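PDB 2EJ5: enoyl-CoA hydratase subunit II from Geobacillus kaustophilus, which probably catalyses the hydration of enoyl-CoA thioesters, or a related crotonase-family reaction, in the breakdown of phenylacetic acid. Local coordinates for residues 13-18 with 50-55; 96-101 with 116-121; 102-107 with 124-129. All coordinates share one frame; numbering follows the deposited sequence.

How the interactions relate
All three interactions pair parallel strands within the spiral core of the crotonase fold. Interactions 1 and 2 belong to one mixed sheet, their centres about 9 Å apart, and strands 50-55 and 97-101 are neighbours that join them through backbone bonds. Interaction 3 lies in a separate small sheet, its centre about 13 Å from that of interaction 2 and about 17 Å from that of interaction 1. Interaction 1 closes before the others open, whereas the segments of interactions 2 and 3 alternate along the chain: 97-101 runs on into 104-106, and 118-122 into 126-128. Twice, then, the chain passes from the large sheet into the small one, and Asn102 ties the first of these passages to Gly55 and, weakly, to Thr54.

Interaction 1 (13-18 with 50-55)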
ATOM      1  N   VAL A  13      -0.305 -27.360  16.226  1.00 23.31           N
ATOM      2  CA  VAL A  13      -1.153 -26.615  15.334  1.00 23.43           C
ATOM      3  C   VAL A  13      -2.627 -26.921  15.511  1.00 22.76           C
ATOM      4  O   VAL A  13      -3.044 -28.105  15.557  1.00 22.75           O
ATOM      5  CB  VAL A  13      -0.632 -26.486  13.821  1.00 24.65           C
ATOM      6  CG1 VAL A  13       0.651 -27.259  13.515  1.00 23.24           C
ATOM      7  CG2 VAL A  13      -1.730 -26.578  12.737  1.00 23.57           C
ATOM      8  N   ALA A  14      -3.398 -25.850  15.682  1.00 19.95           N
ATOM      9  CA  ALA A  14      -4.852 -25.969  15.681  1.00 19.33           C
ATOM     10  C   ALA A  14      -5.374 -25.931  14.254  1.00 19.00           C
ATOM     11  O   ALA A  14      -5.183 -24.950  13.526  1.00 19.52           O
ATOM     12  CB  ALA A  14      -5.508 -24.871  16.567  1.00 19.03           C
ATOM     13  N   TRP A  15      -6.012 -27.018  13.852  1.00 18.62           N
ATOM     14  CA  TRP A  15      -6.612 -27.172  12.553  1.00 20.14           C
ATOM     15  C   TRP A  15      -8.088 -26.794  12.721  1.00 21.01           C
ATOM     16  O   TRP A  15      -8.863 -27.483  13.421  1.00 23.54           O
ATOM     17  CB  TRP A  15      -6.420 -28.599  12.051  1.00 20.63           C
ATOM     18  CG  TRP A  15      -4.963 -28.925  11.795  1.00 20.38           C
ATOM     19  CD1 TRP A  15      -4.009 -29.340  12.724  1.00 22.16           C
ATOM     20  CD2 TRP A  15      -4.282 -28.826  10.542  1.00 18.42           C
ATOM     21  NE1 TRP A  15      -2.792 -29.502  12.106  1.00 21.49           N
ATOM     22  CE2 TRP A  15      -2.929 -29.202  10.768  1.00 21.58           C
ATOM     23  CE3 TRP A  15      -4.680 -28.451   9.246  1.00 19.87           C
ATOM     24  CZ2 TRP A  15      -1.979 -29.213   9.740  1.00 21.96           C
ATOM     25  CZ3 TRP A  15      -3.746 -28.460   8.229  1.00 21.31           C
ATOM     26  CH2 TRP A  15      -2.399 -28.849   8.481  1.00 21.43           C
ATOM     27  N   LEU A  16      -8.462 -25.660  12.148  1.00 20.01           N
ATOM     28  CA  LEU A  16      -9.843 -25.180  12.198  1.00 20.19           C
ATOM     29  C   LEU A  16     -10.440 -25.436  10.829  1.00 20.58           C
ATOM     30  O   LEU A  16     -10.140 -24.762   9.822  1.00 19.45           O
ATOM     31  CB  LEU A  16      -9.871 -23.698  12.662  1.00 19.92           C
ATOM     32  CG  LEU A  16     -11.207 -23.134  13.203  1.00 19.74           C
ATOM     33  CD1 LEU A  16     -11.057 -21.748  13.832  1.00 20.16           C
ATOM     34  CD2 LEU A  16     -12.320 -23.162  12.155  1.00 19.76           C
ATOM     35  N   THR A  17     -11.249 -26.491  10.731  1.00 21.32           N
ATOM     36  CA  THR A  17     -11.797 -26.849   9.444  1.00 22.23           C
ATOM     37  C   THR A  17     -13.270 -26.401   9.383  1.00 23.75           C
ATOM     38  O   THR A  17     -14.099 -26.822  10.208  1.00 22.47           O
ATOM     39  CB  THR A  17     -11.646 -28.354   9.189  1.00 22.38           C
ATOM     40  OG1 THR A  17     -10.249 -28.689   9.150  1.00 24.65           O
ATOM     41  CG2 THR A  17     -12.287 -28.759   7.913  1.00 22.37           C
ATOM     42  N   LEU A  18     -13.581 -25.538   8.417  1.00 24.26           N
ATOM     43  CA  LEU A  18     -14.960 -25.132   8.158  1.00 25.09           C
ATOM     44  C   LEU A  18     -15.710 -26.316   7.559  1.00 25.99           C
ATOM     45  O   LEU A  18     -15.256 -26.886   6.570  1.00 26.85           O
ATOM     46  CB  LEU A  18     -14.997 -23.971   7.162  1.00 24.43           C
ATOM     47  CG  LEU A  18     -14.080 -22.774   7.477  1.00 23.95           C
ATOM     48  CD1 LEU A  18     -14.295 -21.672   6.426  1.00 19.94           C
ATOM     49  CD2 LEU A  18     -14.297 -22.245   8.918  1.00 23.88           C
ATOM     50  N   CYS A  50       0.218 -22.291  16.125  1.00 17.57           N
ATOM     51  CA  CYS A  50      -0.181 -21.918  14.777  1.00 17.76           C
ATOM     52  C   CYS A  50      -1.611 -22.318  14.580  1.00 18.26           C
ATOM     53  O   CYS A  50      -2.089 -23.295  15.189  1.00 17.12           O
ATOM     54  CB  CYS A  50       0.679 -22.619  13.707  1.00 18.62           C
ATOM     55  SG  CYS A  50       0.452 -22.011  11.972  1.00 19.41           S
ATOM     56  N   VAL A  51      -2.316 -21.587  13.740  1.00 16.79           N
ATOM     57  CA  VAL A  51      -3.682 -21.966  13.415  1.00 17.49           C
ATOM     58  C   VAL A  51      -3.808 -22.150  11.935  1.00 17.36           C
ATOM     59  O   VAL A  51      -3.286 -21.354  11.156  1.00 17.14           O
ATOM     60  CB  VAL A  51      -4.748 -20.913  13.908  1.00 16.85           C
ATOM     61  CG1 VAL A  51      -6.165 -21.339  13.498  1.00 18.74           C
ATOM     62  CG2 VAL A  51      -4.678 -20.767  15.416  1.00 21.85           C
ATOM     63  N   VAL A  52      -4.509 -23.199  11.527  1.00 16.71           N
ATOM     64  CA  VAL A  52      -4.813 -23.369  10.117  1.00 17.19           C
ATOM     65  C   VAL A  52      -6.311 -23.348   9.936  1.00 17.84           C
ATOM     66  O   VAL A  52      -7.023 -24.109  10.572  1.00 19.57           O
ATOM     67  CB  VAL A  52      -4.224 -24.698   9.530  1.00 17.50           C
ATOM     68  CG1 VAL A  52      -4.600 -24.876   8.018  1.00 17.31           C
ATOM     69  CG2 VAL A  52      -2.725 -24.735   9.713  1.00 19.41           C
ATOM     70  N   ILE A  53      -6.791 -22.507   9.036  1.00 18.45           N
ATOM     71  CA  ILE A  53      -8.212 -22.543   8.628  1.00 17.73           C
ATOM     72  C   ILE A  53      -8.290 -23.086   7.203  1.00 18.76           C
ATOM     73  O   ILE A  53      -7.601 -22.602   6.294  1.00 18.13           O
ATOM     74  CB  ILE A  53      -8.825 -21.112   8.687  1.00 17.36           C
ATOM     75  CG1 ILE A  53      -8.606 -20.529  10.085  1.00 14.78           C
ATOM     76  CG2 ILE A  53     -10.273 -21.111   8.158  1.00 17.97           C
ATOM     77  CD1 ILE A  53      -9.208 -19.115  10.364  1.00 19.38           C
ATOM     78  N   THR A  54      -9.121 -24.112   7.006  1.00 18.81           N
ATOM     79  CA  THR A  54      -9.297 -24.731   5.707  1.00 19.03           C
ATOM     80  C   THR A  54     -10.742 -25.195   5.589  1.00 19.82           C
ATOM     81  O   THR A  54     -11.462 -25.209   6.585  1.00 20.50           O
ATOM     82  CB  THR A  54      -8.311 -25.916   5.517  1.00 19.82           C
ATOM     83  OG1 THR A  54      -8.265 -26.268   4.142  1.00 18.95           O
ATOM     84  CG2 THR A  54      -8.714 -27.125   6.325  1.00 21.14           C
ATOM     85  N   GLY A  55     -11.176 -25.501   4.377  1.00 20.23           N
ATOM     86  CA  GLY A  55     -12.538 -25.968   4.124  1.00 22.81           C
ATOM     87  C   GLY A  55     -12.615 -27.488   3.917  1.00 24.26           C
ATOM     88  O   GLY A  55     -11.757 -28.066   3.279  1.00 24.72           O
TER
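Val52 packs against Trp15 and Val13 across two neighbouring parallel strands, making the close-fitting side of this contact. CG2 of Val52 stands over the six-membered ring of Trp15, 4.2 Å from its centroid and 10° off the normal, a CH-pi contact. The other branch, CG1, is anti to the backbone N (chi1 178°) and lies 3.7 Å from Trp15 CZ3. Val13 CG2 shares that ring face and closes the cluster, 3.7 Å from Val52 CG2. A branched valine suits the spot because one methyl can reach Trp15 CZ3 while the other sits over the ring and also touches Val13. Trp15 itself is partly exposed, as is Thr54 further along the same face, so the packing there gives way toward solvent. Thr54 fits such a margin: its CG2 lies 3.6 Å from Thr17 OG1, while its own OG1 bonds to Ala100 O. The opposite face, with Leu16, Leu18, Val51 and Ile53, is wholly buried, yet its side chains meet at longer range, for example Leu16 CB to Ile53 CG1 at 4.3 Å. Five backbone hydrogen bonds hold the strands together, among them Leu16 N to Val52 O at 2.6 Å and Val52 N to Ala14 O at 2.7 Å. The pair frames a beta-alpha-beta unit whose helix, 29-44, lies against Leu16, Leu18 and Val51. Helix 185-197 covers Val13, Trp15, Cys50 and Val52, while strand 5-10 runs antiparallel beside 13-18 and strand 97-101 continues the sheet beyond 50-55.

Interaction 2 (96-101 with 116-121)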
ATOM      1  N   PRO A  96       0.069 -17.079  14.650  1.00 17.36           N
ATOM      2  CA  PRO A  96      -0.046 -17.016  13.209  1.00 16.69           C
ATOM      3  C   PRO A  96      -1.202 -17.854  12.702  1.00 17.15           C
ATOM      4  O   PRO A  96      -1.503 -18.935  13.255  1.00 17.35           O
ATOM      5  CB  PRO A  96       1.329 -17.535  12.694  1.00 16.35           C
ATOM      6  CG  PRO A  96       1.818 -18.483  13.763  1.00 16.95           C
ATOM      7  CD  PRO A  96       1.276 -17.834  15.088  1.00 16.85           C
ATOM      8  N   VAL A  97      -1.846 -17.365  11.661  1.00 16.11           N
ATOM      9  CA  VAL A  97      -3.028 -18.012  11.104  1.00 17.21           C
ATOM     10  C   VAL A  97      -2.838 -18.153   9.617  1.00 17.03           C
ATOM     11  O   VAL A  97      -2.652 -17.151   8.879  1.00 17.10           O
ATOM     12  CB  VAL A  97      -4.336 -17.209  11.387  1.00 17.93           C
ATOM     13  CG1 VAL A  97      -5.543 -17.942  10.869  1.00 18.31           C
ATOM     14  CG2 VAL A  97      -4.482 -16.914  12.890  1.00 18.88           C
ATOM     15  N   VAL A  98      -2.861 -19.405   9.171  1.00 14.90           N
ATOM     16  CA  VAL A  98      -2.754 -19.700   7.782  1.00 14.33           C
ATOM     17  C   VAL A  98      -4.115 -20.038   7.212  1.00 15.17           C
ATOM     18  O   VAL A  98      -4.796 -20.935   7.720  1.00 16.60           O
ATOM     19  CB  VAL A  98      -1.824 -20.972   7.581  1.00 13.72           C
ATOM     20  CG1 VAL A  98      -1.635 -21.234   6.108  1.00 12.92           C
ATOM     21  CG2 VAL A  98      -0.496 -20.787   8.324  1.00 13.74           C
ATOM     22  N   ALA A  99      -4.517 -19.345   6.158  1.00 15.23           N
ATOM     23  CA  ALA A  99      -5.677 -19.757   5.343  1.00 15.25           C
ATOM     24  C   ALA A  99      -5.166 -20.766   4.319  1.00 14.84           C
ATOM     25  O   ALA A  99      -4.384 -20.411   3.446  1.00 15.27           O
ATOM     26  CB  ALA A  99      -6.295 -18.575   4.650  1.00 12.65           C
ATOM     27  N   ALA A 100      -5.526 -22.035   4.505  1.00 15.00           N
ATOM     28  CA  ALA A 100      -5.243 -23.079   3.545  1.00 15.42           C
ATOM     29  C   ALA A 100      -6.426 -23.181   2.567  1.00 16.78           C
ATOM     30  O   ALA A 100      -7.412 -23.913   2.821  1.00 17.83           O
ATOM     31  CB  ALA A 100      -5.014 -24.417   4.272  1.00 16.25           C
ATOM     32  N   VAL A 101      -6.361 -22.409   1.484  1.00 16.92           N
ATOM     33  CA  VAL A 101      -7.499 -22.233   0.591  1.00 17.91           C
ATOM     34  C   VAL A 101      -7.491 -23.412  -0.404  1.00 19.09           C
ATOM     35  O   VAL A 101      -6.814 -23.366  -1.428  1.00 19.72           O
ATOM     36  CB  VAL A 101      -7.449 -20.843  -0.152  1.00 17.88           C
ATOM     37  CG1 VAL A 101      -8.729 -20.646  -1.045  1.00 16.65           C
ATOM     38  CG2 VAL A 101      -7.288 -19.706   0.864  1.00 14.99           C
ATOM     39  N   CYS A 116      -6.474 -13.573   7.088  1.00 14.33           N
ATOM     40  CA  CYS A 116      -5.430 -14.448   7.635  1.00 14.85           C
ATOM     41  C   CYS A 116      -4.045 -13.913   7.317  1.00 14.79           C
ATOM     42  O   CYS A 116      -3.906 -13.060   6.468  1.00 15.91           O
ATOM     43  CB  CYS A 116      -5.597 -15.875   7.105  1.00 13.85           C
ATOM     44  SG  CYS A 116      -7.164 -16.622   7.742  1.00 19.37           S
ATOM     45  N   ASP A 117      -3.024 -14.431   7.995  1.00 15.17           N
ATOM     46  CA  ASP A 117      -1.646 -13.917   7.848  1.00 15.52           C
ATOM     47  C   ASP A 117      -0.947 -14.453   6.593  1.00 15.97           C
ATOM     48  O   ASP A 117      -0.133 -13.735   5.964  1.00 17.17           O
ATOM     49  CB  ASP A 117      -0.791 -14.277   9.082  1.00 16.00           C
ATOM     50  CG  ASP A 117      -1.422 -13.813  10.379  1.00 17.78           C
ATOM     51  OD1 ASP A 117      -1.795 -12.614  10.473  1.00 16.54           O
ATOM     52  OD2 ASP A 117      -1.525 -14.637  11.318  1.00 16.21           O
ATOM     53  N   PHE A 118      -1.227 -15.707   6.257  1.00 16.24           N
ATOM     54  CA  PHE A 118      -0.682 -16.359   5.065  1.00 16.17           C
ATOM     55  C   PHE A 118      -1.827 -17.034   4.339  1.00 15.88           C
ATOM     56  O   PHE A 118      -2.800 -17.476   5.001  1.00 16.77           O
ATOM     57  CB  PHE A 118       0.343 -17.433   5.466  1.00 16.87           C
ATOM     58  CG  PHE A 118       1.481 -16.919   6.316  1.00 16.91           C
ATOM     59  CD1 PHE A 118       2.611 -16.332   5.715  1.00 18.22           C
ATOM     60  CD2 PHE A 118       1.442 -17.035   7.700  1.00 14.43           C
ATOM     61  CE1 PHE A 118       3.679 -15.861   6.465  1.00 15.21           C
ATOM     62  CE2 PHE A 118       2.512 -16.574   8.472  1.00 18.36           C
ATOM     63  CZ  PHE A 118       3.646 -15.987   7.852  1.00 18.34           C
ATOM     64  N   ARG A 119      -1.736 -17.113   3.005  1.00 13.55           N
ATOM     65  CA  ARG A 119      -2.762 -17.756   2.165  1.00 13.55           C
ATOM     66  C   ARG A 119      -2.043 -18.760   1.249  1.00 14.13           C
ATOM     67  O   ARG A 119      -1.252 -18.357   0.386  1.00 15.28           O
ATOM     68  CB  ARG A 119      -3.515 -16.730   1.281  1.00 13.55           C
ATOM     69  CG  ARG A 119      -4.638 -15.900   2.015  1.00 12.10           C
ATOM     70  CD  ARG A 119      -5.026 -14.598   1.262  1.00 13.04           C
ATOM     71  NE  ARG A 119      -3.881 -13.713   1.388  1.00 12.25           N
ATOM     72  CZ  ARG A 119      -3.567 -13.082   2.515  1.00 14.50           C
ATOM     73  NH1 ARG A 119      -4.349 -13.194   3.576  1.00 12.75           N
ATOM     74  NH2 ARG A 119      -2.467 -12.351   2.595  1.00 12.45           N
ATOM     75  N   LEU A 120      -2.263 -20.053   1.497  1.00 13.55           N
ATOM     76  CA  LEU A 120      -1.687 -21.104   0.675  1.00 14.01           C
ATOM     77  C   LEU A 120      -2.824 -21.521  -0.223  1.00 14.58           C
ATOM     78  O   LEU A 120      -3.837 -22.007   0.264  1.00 15.79           O
ATOM     79  CB  LEU A 120      -1.239 -22.303   1.541  1.00 13.04           C
ATOM     80  CG  LEU A 120      -0.277 -22.051   2.697  1.00 12.86           C
ATOM     81  CD1 LEU A 120       0.019 -23.365   3.480  1.00 16.87           C
ATOM     82  CD2 LEU A 120       1.057 -21.420   2.172  1.00 13.54           C
ATOM     83  N   LEU A 121      -2.659 -21.335  -1.519  1.00 15.59           N
ATOM     84  CA  LEU A 121      -3.727 -21.657  -2.443  1.00 18.33           C
ATOM     85  C   LEU A 121      -3.387 -22.979  -3.137  1.00 19.10           C
ATOM     86  O   LEU A 121      -2.301 -23.137  -3.676  1.00 18.70           O
ATOM     87  CB  LEU A 121      -3.887 -20.557  -3.472  1.00 18.39           C
ATOM     88  CG  LEU A 121      -4.832 -19.375  -3.177  1.00 23.32           C
ATOM     89  CD1 LEU A 121      -4.724 -18.731  -1.807  1.00 16.93           C
ATOM     90  CD2 LEU A 121      -4.603 -18.347  -4.279  1.00 26.23           C
TER
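Asp117 reaches with its carboxylate to the N-H of Val97, at the start of strand 97-101. Its CB rests 3.4 Å from Val97 O. With CG beside the backbone N (chi1 -54°), the chain bends toward the neighbouring strand and CG comes within 3.8 Å of Val97 N. At the tip, OD2 accepts the Val97 N hydrogen at 2.8 Å, met on its anti side and 19° out of the carboxylate plane. The same oxygen lies 3.4 Å from Pro96 CA and forms a salt bridge with Lys208, so a short acidic side chain suits this place. An alanine here would probably leave Val97 N without this acceptor and Lys208 without its charged mate. The backbone adds a second grip, since the Val97 carbonyl O takes Asp117 N at 2.9 Å and, more weakly, Phe118 N. Further on, regular parallel pairing takes over. Ala99, on the same face as Arg119, is small enough for its CB to lie 3.7 Å from CB of Cys116, just before the strand. The buried Arg119 bends at chi3 and gives NH1 to Cys116 O at 2.9 Å, with the donor above the carbonyl plane; Ala113 O and Leu175 O take further bonds from its guanidinium group. On the other face Val98 CG1 meets Leu120 CG at 3.8 Å. Helix 185-197 lies over Val98, Ala100, Phe118 and Leu120, and the Phe118 ring makes an edge-to-face contact with Phe192. Leu156 of a second subunit packs on Asp117 and Phe118, and its Ala153 on Arg119. The pair forms inner parallel strands of the main crotonase-fold sheet, flanked by 50-55 and 178-180.

Interaction 3 (102-107 with 124-129); sequences NGAAAG and KASFAP
This is a short parallel strand pairing, 104-106 beside 126-128, in the small sheet that follows the main one. Ala105 is gripped through both its backbone N-H and its carbonyl: its N bonds to Ser126 O at 2.9 Å, and its O accepts from Ala128 N at 2.8 Å. Ala105 CB meets the edge of the Phe127 ring, 3.6 Å from CD1, while on the other face Ala106 CB touches Ala128 CB at 3.7 Å; methyl groups suit so close a pairing. At the entrance, Lys124 curls at chi4 (76°) to bring NZ 2.9 Å from Asn102 O, above the carbonyl plane. A water bridges that NZ to Asn102 ND2, while Asn102 OD1 bonds to Gly55 N. Gly103 suits its place, since a side chain there would crowd Lys124 NZ. At the far end Gly107 N bonds to Ala128 O at 3.0 Å, and its positive phi (59°) suits a glycine just before helix 108-115. A short second sheet beside the main one, followed directly by that helix, is part of the crotonase fold, where, as in relatives, the helix start probably lies near the oxyanion hole for the thioester carbonyl.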
ATOM      1  N   ASN A 102      -8.208 -24.473  -0.043  1.00 20.25           N
ATOM      2  CA  ASN A 102      -8.248 -25.742  -0.804  1.00 20.54           C
ATOM      3  C   ASN A 102      -9.073 -25.718  -2.088  1.00 21.57           C
ATOM      4  O   ASN A 102      -8.868 -26.556  -2.976  1.00 21.41           O
ATOM      5  CB  ASN A 102      -8.768 -26.879   0.085  1.00 20.18           C
ATOM      6  CG  ASN A 102     -10.084 -26.548   0.752  1.00 21.19           C
ATOM      7  OD1 ASN A 102     -10.157 -25.638   1.589  1.00 15.68           O
ATOM      8  ND2 ASN A 102     -11.137 -27.318   0.422  1.00 20.38           N
ATOM      9  N   GLY A 103      -9.993 -24.760  -2.194  1.00 20.73           N
ATOM     10  CA  GLY A 103     -10.808 -24.621  -3.398  1.00 21.12           C
ATOM     11  C   GLY A 103     -11.419 -23.225  -3.398  1.00 21.13           C
ATOM     12  O   GLY A 103     -10.791 -22.283  -2.914  1.00 21.05           O
ATOM     13  N   ALA A 104     -12.630 -23.096  -3.935  1.00 20.72           N
ATOM     14  CA  ALA A 104     -13.293 -21.809  -4.074  1.00 20.25           C
ATOM     15  C   ALA A 104     -13.486 -21.042  -2.779  1.00 20.74           C
ATOM     16  O   ALA A 104     -14.048 -21.563  -1.808  1.00 20.78           O
ATOM     17  CB  ALA A 104     -14.625 -21.975  -4.791  1.00 21.29           C
ATOM     18  N   ALA A 105     -13.050 -19.771  -2.796  1.00 20.64           N
ATOM     19  CA  ALA A 105     -13.318 -18.810  -1.724  1.00 19.85           C
ATOM     20  C   ALA A 105     -14.077 -17.661  -2.399  1.00 21.10           C
ATOM     21  O   ALA A 105     -13.550 -16.989  -3.340  1.00 20.38           O
ATOM     22  CB  ALA A 105     -12.006 -18.307  -1.094  1.00 20.40           C
ATOM     23  N   ALA A 106     -15.321 -17.466  -1.959  1.00 20.28           N
ATOM     24  CA  ALA A 106     -16.196 -16.477  -2.572  1.00 20.19           C
ATOM     25  C   ALA A 106     -16.870 -15.645  -1.504  1.00 18.94           C
ATOM     26  O   ALA A 106     -17.131 -16.124  -0.414  1.00 18.34           O
ATOM     27  CB  ALA A 106     -17.228 -17.162  -3.410  1.00 20.58           C
ATOM     28  N   GLY A 107     -17.182 -14.388  -1.813  1.00 18.34           N
ATOM     29  CA  GLY A 107     -17.918 -13.589  -0.842  1.00 17.17           C
ATOM     30  C   GLY A 107     -17.163 -13.466   0.453  1.00 17.20           C
ATOM     31  O   GLY A 107     -15.952 -13.266   0.440  1.00 17.24           O
ATOM     32  N   LYS A 124      -6.213 -25.490  -7.547  1.00 23.02           N
ATOM     33  CA  LYS A 124      -7.603 -25.417  -7.989  1.00 23.14           C
ATOM     34  C   LYS A 124      -8.438 -24.369  -7.213  1.00 22.33           C
ATOM     35  O   LYS A 124      -9.631 -24.241  -7.452  1.00 22.54           O
ATOM     36  CB  LYS A 124      -8.264 -26.792  -7.903  1.00 23.76           C
ATOM     37  CG  LYS A 124      -8.640 -27.246  -6.506  1.00 25.19           C
ATOM     38  CD  LYS A 124      -9.543 -28.502  -6.552  1.00 26.06           C
ATOM     39  CE  LYS A 124      -9.704 -29.144  -5.176  1.00 29.49           C
ATOM     40  NZ  LYS A 124     -10.657 -28.367  -4.294  1.00 30.55           N
ATOM     41  N   ALA A 125      -7.812 -23.647  -6.285  1.00 20.72           N
ATOM     42  CA  ALA A 125      -8.509 -22.595  -5.523  1.00 19.87           C
ATOM     43  C   ALA A 125      -8.778 -21.392  -6.435  1.00 18.51           C
ATOM     44  O   ALA A 125      -8.197 -21.291  -7.501  1.00 17.90           O
ATOM     45  CB  ALA A 125      -7.667 -22.177  -4.326  1.00 20.43           C
ATOM     46  N   SER A 126      -9.633 -20.461  -5.990  1.00 18.52           N
ATOM     47  CA  SER A 126      -9.954 -19.245  -6.737  1.00 17.80           C
ATOM     48  C   SER A 126     -10.603 -18.275  -5.768  1.00 17.97           C
ATOM     49  O   SER A 126     -11.133 -18.681  -4.742  1.00 18.11           O
ATOM     50  CB  SER A 126     -10.918 -19.540  -7.873  1.00 18.19           C
ATOM     51  OG  SER A 126     -12.073 -20.130  -7.326  1.00 19.21           O
ATOM     52  N   PHE A 127     -10.503 -16.987  -6.069  1.00 17.65           N
ATOM     53  CA  PHE A 127     -11.104 -15.982  -5.228  1.00 16.97           C
ATOM     54  C   PHE A 127     -12.191 -15.340  -6.059  1.00 16.61           C
ATOM     55  O   PHE A 127     -11.951 -14.927  -7.195  1.00 16.99           O
ATOM     56  CB  PHE A 127     -10.065 -14.933  -4.764  1.00 16.97           C
ATOM     57  CG  PHE A 127      -9.157 -15.389  -3.654  1.00 15.52           C
ATOM     58  CD1 PHE A 127      -9.667 -15.985  -2.496  1.00 15.65           C
ATOM     59  CD2 PHE A 127      -7.778 -15.147  -3.736  1.00 17.51           C
ATOM     60  CE1 PHE A 127      -8.814 -16.355  -1.457  1.00 19.25           C
ATOM     61  CE2 PHE A 127      -6.911 -15.512  -2.730  1.00 15.08           C
ATOM     62  CZ  PHE A 127      -7.417 -16.097  -1.559  1.00 16.65           C
ATOM     63  N   ALA A 128     -13.386 -15.256  -5.488  1.00 16.41           N
ATOM     64  CA  ALA A 128     -14.510 -14.673  -6.191  1.00 16.84           C
ATOM     65  C   ALA A 128     -15.090 -13.493  -5.387  1.00 16.92           C
ATOM     66  O   ALA A 128     -15.782 -13.705  -4.408  1.00 15.22           O
ATOM     67  CB  ALA A 128     -15.588 -15.779  -6.455  1.00 17.06           C
ATOM     68  N   PRO A 129     -14.800 -12.234  -5.801  1.00 18.22           N
ATOM     69  CA  PRO A 129     -15.366 -11.107  -5.044  1.00 19.00           C
ATOM     70  C   PRO A 129     -16.781 -10.876  -5.556  1.00 19.85           C
ATOM     71  O   PRO A 129     -17.034  -9.940  -6.328  1.00 21.42           O
ATOM     72  CB  PRO A 129     -14.446  -9.930  -5.394  1.00 19.83           C
ATOM     73  CG  PRO A 129     -13.678 -10.323  -6.627  1.00 19.67           C
ATOM     74  CD  PRO A 129     -13.978 -11.782  -6.937  1.00 19.18           C
TER
HETATM   75  O   HOH W   1     -10.558 -29.579  -1.795  1.00 40.35           O
HETATM   76  O   HOH W   2     -14.112 -18.629  -5.845  1.00 35.70           O